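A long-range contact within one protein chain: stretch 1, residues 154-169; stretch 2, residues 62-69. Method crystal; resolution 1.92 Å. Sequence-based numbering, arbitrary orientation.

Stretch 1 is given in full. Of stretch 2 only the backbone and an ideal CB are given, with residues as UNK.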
ATOM      1  N   LEU A 154       5.471  11.737  -2.472  1.00 13.05           N
ATOM      2  CA  LEU A 154       5.209  12.332  -3.774  1.00 13.25           C
ATOM      3  C   LEU A 154       4.838  11.151  -4.648  1.00 13.78           C
ATOM      4  O   LEU A 154       5.559  10.152  -4.688  1.00 14.79           O
ATOM      5  CB  LEU A 154       6.457  13.017  -4.328  1.00 12.65           C
ATOM      6  CG  LEU A 154       6.882  14.253  -3.538  1.00 14.41           C
ATOM      7  CD1 LEU A 154       8.101  14.892  -4.198  1.00 13.59           C
ATOM      8  CD2 LEU A 154       5.717  15.239  -3.487  1.00 17.11           C
ATOM      9  N   ARG A 155       3.717  11.257  -5.349  1.00 13.15           N
ATOM     10  CA  ARG A 155       3.268  10.153  -6.173  1.00 13.26           C
ATOM     11  C   ARG A 155       2.579  10.615  -7.452  1.00 12.85           C
ATOM     12  O   ARG A 155       2.466  11.816  -7.711  1.00 11.61           O
ATOM     13  CB  ARG A 155       2.324   9.275  -5.345  1.00 15.46           C
ATOM     14  CG  ARG A 155       1.100  10.017  -4.837  1.00 14.91           C
ATOM     15  CD  ARG A 155       0.294   9.217  -3.816  1.00 16.82           C
ATOM     16  NE  ARG A 155      -1.041   9.792  -3.650  1.00 22.38           N
ATOM     17  CZ  ARG A 155      -1.959   9.361  -2.789  1.00 24.19           C
ATOM     18  NH1 ARG A 155      -1.701   8.335  -1.989  1.00 19.95           N
ATOM     19  NH2 ARG A 155      -3.150   9.948  -2.745  1.00 26.44           N
ATOM     20  N   VAL A 156       2.128   9.653  -8.252  1.00 12.12           N
ATOM     21  CA  VAL A 156       1.439   9.955  -9.504  1.00 13.73           C
ATOM     22  C   VAL A 156       0.075  10.581  -9.198  1.00 13.64           C
ATOM     23  O   VAL A 156      -0.697  10.051  -8.401  1.00 13.05           O
ATOM     24  CB  VAL A 156       1.235   8.668 -10.350  1.00 13.53           C
ATOM     25  CG1 VAL A 156       0.359   8.972 -11.565  1.00 15.60           C
ATOM     26  CG2 VAL A 156       2.582   8.127 -10.803  1.00 14.21           C
ATOM     27  N   PRO A 157      -0.237  11.727  -9.822  1.00 14.39           N
ATOM     28  CA  PRO A 157      -1.530  12.364  -9.562  1.00 16.43           C
ATOM     29  C   PRO A 157      -2.730  11.444  -9.841  1.00 15.69           C
ATOM     30  O   PRO A 157      -2.728  10.678 -10.804  1.00 16.42           O
ATOM     31  CB  PRO A 157      -1.511  13.578 -10.495  1.00 17.86           C
ATOM     32  CG  PRO A 157      -0.044  13.923 -10.576  1.00 17.30           C
ATOM     33  CD  PRO A 157       0.590  12.552 -10.719  1.00 15.83           C
ATOM     34  N   GLY A 158      -3.737  11.511  -8.974  1.00 16.68           N
ATOM     35  CA  GLY A 158      -4.946  10.728  -9.169  1.00 17.54           C
ATOM     36  C   GLY A 158      -4.996   9.275  -8.728  1.00 19.43           C
ATOM     37  O   GLY A 158      -6.036   8.637  -8.904  1.00 19.34           O
ATOM     38  N   VAL A 159      -3.921   8.735  -8.159  1.00 18.63           N
ATOM     39  CA  VAL A 159      -3.963   7.333  -7.735  1.00 20.62           C
ATOM     40  C   VAL A 159      -5.078   7.123  -6.712  1.00 19.14           C
ATOM     41  O   VAL A 159      -5.315   7.975  -5.859  1.00 20.81           O
ATOM     42  CB  VAL A 159      -2.609   6.876  -7.142  1.00 21.02           C
ATOM     43  CG1 VAL A 159      -1.535   6.943  -8.223  1.00 23.64           C
ATOM     44  CG2 VAL A 159      -2.221   7.746  -5.954  1.00 21.33           C
ATOM     45  N   ASN A 160      -5.754   5.981  -6.798  1.00 20.03           N
ATOM     46  CA  ASN A 160      -6.872   5.677  -5.907  1.00 19.48           C
ATOM     47  C   ASN A 160      -7.065   4.163  -5.717  1.00 19.36           C
ATOM     48  O   ASN A 160      -7.435   3.462  -6.659  1.00 17.56           O
ATOM     49  CB  ASN A 160      -8.146   6.289  -6.509  1.00 22.03           C
ATOM     50  CG  ASN A 160      -9.333   6.226  -5.572  1.00 23.34           C
ATOM     51  OD1 ASN A 160      -9.698   5.162  -5.077  1.00 23.63           O
ATOM     52  ND2 ASN A 160      -9.951   7.376  -5.332  1.00 28.00           N
ATOM     53  N   LYS A 161      -6.815   3.661  -4.508  1.00 19.28           N
ATOM     54  CA  LYS A 161      -6.987   2.232  -4.225  1.00 20.11           C
ATOM     55  C   LYS A 161      -8.383   1.745  -4.601  1.00 19.50           C
ATOM     56  O   LYS A 161      -8.534   0.705  -5.245  1.00 17.73           O
ATOM     57  CB  LYS A 161      -6.782   1.927  -2.741  1.00 22.17           C
ATOM     58  CG  LYS A 161      -5.367   1.600  -2.310  1.00 23.94           C
ATOM     59  CD  LYS A 161      -5.365   1.248  -0.825  1.00 23.39           C
ATOM     60  CE  LYS A 161      -3.976   0.892  -0.318  1.00 26.56           C
ATOM     61  NZ  LYS A 161      -3.990   0.689   1.159  1.00 24.84           N
ATOM     62  N   GLY A 162      -9.398   2.493  -4.169  1.00 20.42           N
ATOM     63  CA  GLY A 162     -10.777   2.129  -4.452  1.00 22.12           C
ATOM     64  C   GLY A 162     -11.073   1.919  -5.926  1.00 22.89           C
ATOM     65  O   GLY A 162     -11.636   0.892  -6.308  1.00 22.27           O
ATOM     66  N   SER A 163     -10.690   2.889  -6.753  1.00 22.84           N
ATOM     67  CA  SER A 163     -10.922   2.808  -8.193  1.00 22.79           C
ATOM     68  C   SER A 163     -10.218   1.604  -8.810  1.00 21.18           C
ATOM     69  O   SER A 163     -10.788   0.898  -9.648  1.00 20.06           O
ATOM     70  CB  SER A 163     -10.439   4.089  -8.882  1.00 23.08           C
ATOM     71  OG  SER A 163     -11.100   5.223  -8.346  1.00 29.15           O
ATOM     72  N   ALA A 164      -8.975   1.377  -8.395  1.00 19.59           N
ATOM     73  CA  ALA A 164      -8.189   0.260  -8.906  1.00 17.54           C
ATOM     74  C   ALA A 164      -8.865  -1.062  -8.555  1.00 15.17           C
ATOM     75  O   ALA A 164      -8.986  -1.954  -9.395  1.00 15.83           O
ATOM     76  CB  ALA A 164      -6.778   0.300  -8.323  1.00 17.38           C
ATOM     77  N   ILE A 165      -9.298  -1.192  -7.306  1.00 15.87           N
ATOM     78  CA  ILE A 165      -9.968  -2.411  -6.882  1.00 16.37           C
ATOM     79  C   ILE A 165     -11.268  -2.567  -7.669  1.00 18.36           C
ATOM     80  O   ILE A 165     -11.543  -3.624  -8.237  1.00 19.82           O
ATOM     81  CB  ILE A 165     -10.266  -2.383  -5.367  1.00 17.37           C
ATOM     82  CG1 ILE A 165      -8.948  -2.428  -4.589  1.00 14.10           C
ATOM     83  CG2 ILE A 165     -11.157  -3.567  -4.983  1.00 14.72           C
ATOM     84  CD1 ILE A 165      -9.106  -2.255  -3.089  1.00 17.04           C
ATOM     85  N   ARG A 166     -12.055  -1.499  -7.710  1.00 21.70           N
ATOM     86  CA  ARG A 166     -13.326  -1.504  -8.432  1.00 24.02           C
ATOM     87  C   ARG A 166     -13.123  -1.982  -9.871  1.00 24.13           C
ATOM     88  O   ARG A 166     -13.870  -2.819 -10.380  1.00 24.61           O
ATOM     89  CB  ARG A 166     -13.905  -0.089  -8.448  1.00 26.63           C
ATOM     90  CG  ARG A 166     -15.301   0.029  -9.033  1.00 30.74           C
ATOM     91  CD  ARG A 166     -16.372  -0.062  -7.952  1.00 33.93           C
ATOM     92  NE  ARG A 166     -17.092  -1.330  -7.975  1.00 34.80           N
ATOM     93  CZ  ARG A 166     -18.165  -1.594  -7.232  1.00 34.53           C
ATOM     94  NH1 ARG A 166     -18.647  -0.678  -6.403  1.00 33.21           N
ATOM     95  NH2 ARG A 166     -18.763  -2.773  -7.327  1.00 35.08           N
ATOM     96  N   SER A 167     -12.092  -1.444 -10.515  1.00 25.23           N
ATOM     97  CA  SER A 167     -11.768  -1.780 -11.895  1.00 25.93           C
ATOM     98  C   SER A 167     -11.514  -3.273 -12.097  1.00 25.73           C
ATOM     99  O   SER A 167     -11.859  -3.835 -13.135  1.00 25.57           O
ATOM    100  CB  SER A 167     -10.547  -0.975 -12.343  1.00 27.83           C
ATOM    101  OG  SER A 167     -10.153  -1.334 -13.650  1.00 32.31           O
ATOM    102  N   VAL A 168     -10.911  -3.915 -11.104  1.00 23.64           N
ATOM    103  CA  VAL A 168     -10.622  -5.342 -11.195  1.00 22.47           C
ATOM    104  C   VAL A 168     -11.833  -6.237 -10.918  1.00 22.88           C
ATOM    105  O   VAL A 168     -12.135  -7.139 -11.698  1.00 22.48           O
ATOM    106  CB  VAL A 168      -9.503  -5.742 -10.213  1.00 20.54           C
ATOM    107  CG1 VAL A 168      -9.378  -7.256 -10.158  1.00 19.79           C
ATOM    108  CG2 VAL A 168      -8.187  -5.117 -10.646  1.00 18.78           C
ATOM    109  N   ARG A 169     -12.514  -5.984  -9.806  1.00 23.37           N
ATOM    110  CA  ARG A 169     -13.662  -6.792  -9.401  1.00 24.96           C
ATOM    111  C   ARG A 169     -14.972  -6.473 -10.107  1.00 26.58           C
ATOM    112  O   ARG A 169     -15.817  -7.353 -10.271  1.00 27.77           O
ATOM    113  CB  ARG A 169     -13.886  -6.669  -7.891  1.00 24.53           C
ATOM    114  CG  ARG A 169     -14.174  -5.254  -7.420  1.00 25.17           C
ATOM    115  CD  ARG A 169     -14.601  -5.234  -5.958  1.00 26.64           C
ATOM    116  NE  ARG A 169     -15.891  -5.893  -5.771  1.00 26.60           N
ATOM    117  CZ  ARG A 169     -17.019  -5.260  -5.462  1.00 25.87           C
ATOM    118  NH1 ARG A 169     -17.027  -3.943  -5.294  1.00 22.71           N
ATOM    119  NH2 ARG A 169     -18.147  -5.947  -5.325  1.00 26.37           N
ATOM    120  N   UNK A  62      -0.951  -8.115  -7.688  1.00 14.46           N
ATOM    121  CA  UNK A  62      -0.836  -6.948  -6.844  1.00 16.01           C
ATOM    122  C   UNK A  62      -1.160  -5.643  -7.547  1.00 15.31           C
ATOM    123  O   UNK A  62      -0.915  -5.475  -8.744  1.00 16.30           O
ATOM    124  CB  UNK A  62       0.580  -6.876  -6.270  1.00 16.01           C
ATOM    125  N   UNK A  63      -1.752  -4.739  -6.780  1.00 12.46           N
ATOM    126  CA  UNK A  63      -2.093  -3.408  -7.244  1.00 13.16           C
ATOM    127  C   UNK A  63      -1.167  -2.550  -6.383  1.00 12.63           C
ATOM    128  O   UNK A  63      -1.353  -2.463  -5.171  1.00 12.51           O
ATOM    129  CB  UNK A  63      -3.576  -3.062  -7.095  1.00 13.16           C
ATOM    130  N   UNK A  64      -0.155  -1.946  -7.006  1.00 12.02           N
ATOM    131  CA  UNK A  64       0.819  -1.132  -6.276  1.00 11.45           C
ATOM    132  C   UNK A  64       0.687   0.367  -6.513  1.00 13.41           C
ATOM    133  O   UNK A  64      -0.044   0.798  -7.404  1.00 13.03           O
ATOM    134  CB  UNK A  64       2.234  -1.571  -6.658  1.00 11.45           C
ATOM    135  N   UNK A  65       1.399   1.153  -5.705  1.00 11.57           N
ATOM    136  CA  UNK A  65       1.363   2.614  -5.807  1.00 12.16           C
ATOM    137  C   UNK A  65      -0.083   3.115  -5.765  1.00 14.10           C
ATOM    138  O   UNK A  65      -0.444   4.060  -6.474  1.00 11.94           O
ATOM    139  CB  UNK A  65       2.050   3.080  -7.092  1.00 12.16           C
ATOM    140  N   UNK A  66      -0.908   2.476  -4.942  1.00 14.36           N
ATOM    141  CA  UNK A  66      -2.311   2.860  -4.813  1.00 14.59           C
ATOM    142  C   UNK A  66      -3.053   2.776  -6.149  1.00 14.67           C
ATOM    143  O   UNK A  66      -4.092   3.416  -6.333  1.00 14.34           O
ATOM    144  CB  UNK A  66      -2.415   4.279  -4.249  1.00 14.59           C
ATOM    145  N   UNK A  67      -2.513   1.983  -7.074  1.00 13.75           N
ATOM    146  CA  UNK A  67      -3.152   1.816  -8.370  1.00 15.06           C
ATOM    147  C   UNK A  67      -2.386   2.270  -9.603  1.00 14.83           C
ATOM    148  O   UNK A  67      -2.802   1.964 -10.719  1.00 13.81           O
ATOM    149  CB  UNK A  67      -4.485   2.566  -8.343  1.00 15.06           C
ATOM    150  N   UNK A  68      -1.271   2.977  -9.432  1.00 14.24           N
ATOM    151  CA  UNK A  68      -0.505   3.456 -10.584  1.00 13.51           C
ATOM    152  C   UNK A  68       0.117   2.333 -11.410  1.00 14.60           C
ATOM    153  O   UNK A  68       0.325   2.479 -12.614  1.00 15.06           O
ATOM    154  CB  UNK A  68       0.599   4.402 -10.108  1.00 13.51           C
ATOM    155  N   UNK A  69       0.421   1.216 -10.764  1.00 13.91           N
ATOM    156  CA  UNK A  69       1.029   0.085 -11.449  1.00 17.17           C
ATOM    157  C   UNK A  69       0.569  -1.205 -10.796  1.00 16.84           C
ATOM    158  O   UNK A  69       0.401  -1.265  -9.581  1.00 19.49           O
ATOM    159  CB  UNK A  69       2.555   0.187 -11.431  1.00 17.17           C
TER

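Position 62 lies in an extended strand, and its ideal CB has nothing of stretch 1 within 5.5 Å. The residue is Met 62, present as selenomethionine, whose side chain stays out of reach.

Position 63 alternates to the other side of the strand. Its CA-to-CB bond points toward the helix, and the ideal CB stands 4.8 Å from Ala 164 CB. Ala 164, Ile 165 and Val 168 offer a mainly apolar surface there, with a small residue leaving room at the near end. Leucine, isoleucine, valine or methionine would suit; branching at CB is also at home in a strand. The residue is Ile 63. Its CG2 packs 3.6 Å from Ala 164 CB, while CD1 reaches along the helix to lie 4.1 Å from Val 168 CG2 and 4.4 Å from Ile 165 CG1.

Position 64 is out of reach of stretch 1, its ideal CB having nothing of that stretch within 5.5 Å, so stretch 1 leaves the choice open. It is Cys 64.

At position 65 the backbone has positive phi (53/38), which glycine, asparagine or aspartate adopt most readily, though other residues can. CB points sideways, 5.4 Å from Val 159 CG1, so stretch 1 does not stand in the way of a large side chain. The residue is Tyr 65; its carbonyl O, rather than its ring, meets Val 159, 3.5 Å from CG1.

Position 66 also has positive phi (59/22), again favouring glycine or asparagine, yet its surroundings reward something larger. The ideal CB is 3.9 Å from Val 159 CG2 and 4.4 Å from Lys 161 CG, and the guanidinium of Arg 155 lies beyond. A flat ring or a polar chain could use this space; a further positive charge would be less welcome. His 66 fills it, with Arg 155 NH1 over one ring face, 3.6 Å from CD2, and Lys 161 CG 3.5 Å from ND1.

Position 67 calls for glycine by its backbone angles alone, since at phi/psi of 118/-10 a CB would jam against the preceding carbonyl O; its 3.2 Å approach to Ala 164 CB would also be tight. Gly 67 instead lets its CA approach Ala 164 CB to 3.9 Å.

Position 68 points toward two valines, its ideal CB 3.8 Å from Val 159 CG1 and 4.3 Å from Val 156 CG2. A small apolar group fits without needing to reach further. Ala 68 supplies just that methyl.

Position 69 turns out of reach, leaving many residues possible; it is Cys 69.

Stretch 2, residues 62-69: MICYHGAC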
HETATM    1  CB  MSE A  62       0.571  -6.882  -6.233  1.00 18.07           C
HETATM    2  CG  MSE A  62       1.700  -6.919  -7.248  1.00 21.55           C
HETATM    3 SE   MSE A  62       3.474  -7.082  -6.443  1.00 30.77          SE
HETATM    4  CE  MSE A  62       3.495  -8.975  -6.095  1.00 23.66           C
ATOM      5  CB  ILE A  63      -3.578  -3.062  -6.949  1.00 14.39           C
ATOM      6  CG1 ILE A  63      -4.494  -3.963  -7.784  1.00 14.76           C
ATOM      7  CG2 ILE A  63      -3.856  -1.600  -7.281  1.00 14.76           C
ATOM      8  CD1 ILE A  63      -5.974  -3.822  -7.451  1.00 16.29           C
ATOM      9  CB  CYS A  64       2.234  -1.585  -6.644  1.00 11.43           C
ATOM     10  SG  CYS A  64       2.534  -3.335  -6.266  1.00 13.38           S
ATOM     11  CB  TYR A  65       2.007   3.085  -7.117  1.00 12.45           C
ATOM     12  CG  TYR A  65       3.473   2.752  -7.298  1.00 12.93           C
ATOM     13  CD1 TYR A  65       4.444   3.302  -6.463  1.00 12.89           C
ATOM     14  CD2 TYR A  65       3.894   1.932  -8.345  1.00 13.16           C
ATOM     15  CE1 TYR A  65       5.801   3.051  -6.666  1.00 12.56           C
ATOM     16  CE2 TYR A  65       5.251   1.673  -8.561  1.00 14.29           C
ATOM     17  CZ  TYR A  65       6.196   2.239  -7.720  1.00 13.58           C
ATOM     18  OH  TYR A  65       7.531   2.022  -7.955  1.00 11.20           O
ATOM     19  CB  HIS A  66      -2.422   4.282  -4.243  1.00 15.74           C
ATOM     20  CG  HIS A  66      -2.041   4.384  -2.797  1.00 16.93           C
ATOM     21  ND1 HIS A  66      -2.889   4.016  -1.776  1.00 19.69           N
ATOM     22  CD2 HIS A  66      -0.890   4.788  -2.205  1.00 17.85           C
ATOM     23  CE1 HIS A  66      -2.278   4.189  -0.615  1.00 18.75           C
ATOM     24  NE2 HIS A  66      -1.064   4.656  -0.849  1.00 18.47           N
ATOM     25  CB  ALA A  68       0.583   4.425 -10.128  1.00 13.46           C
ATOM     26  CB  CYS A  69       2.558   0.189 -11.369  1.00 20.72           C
ATOM     27  SG  CYS A  69       3.468  -0.989 -12.392  1.00 31.55           S
TER
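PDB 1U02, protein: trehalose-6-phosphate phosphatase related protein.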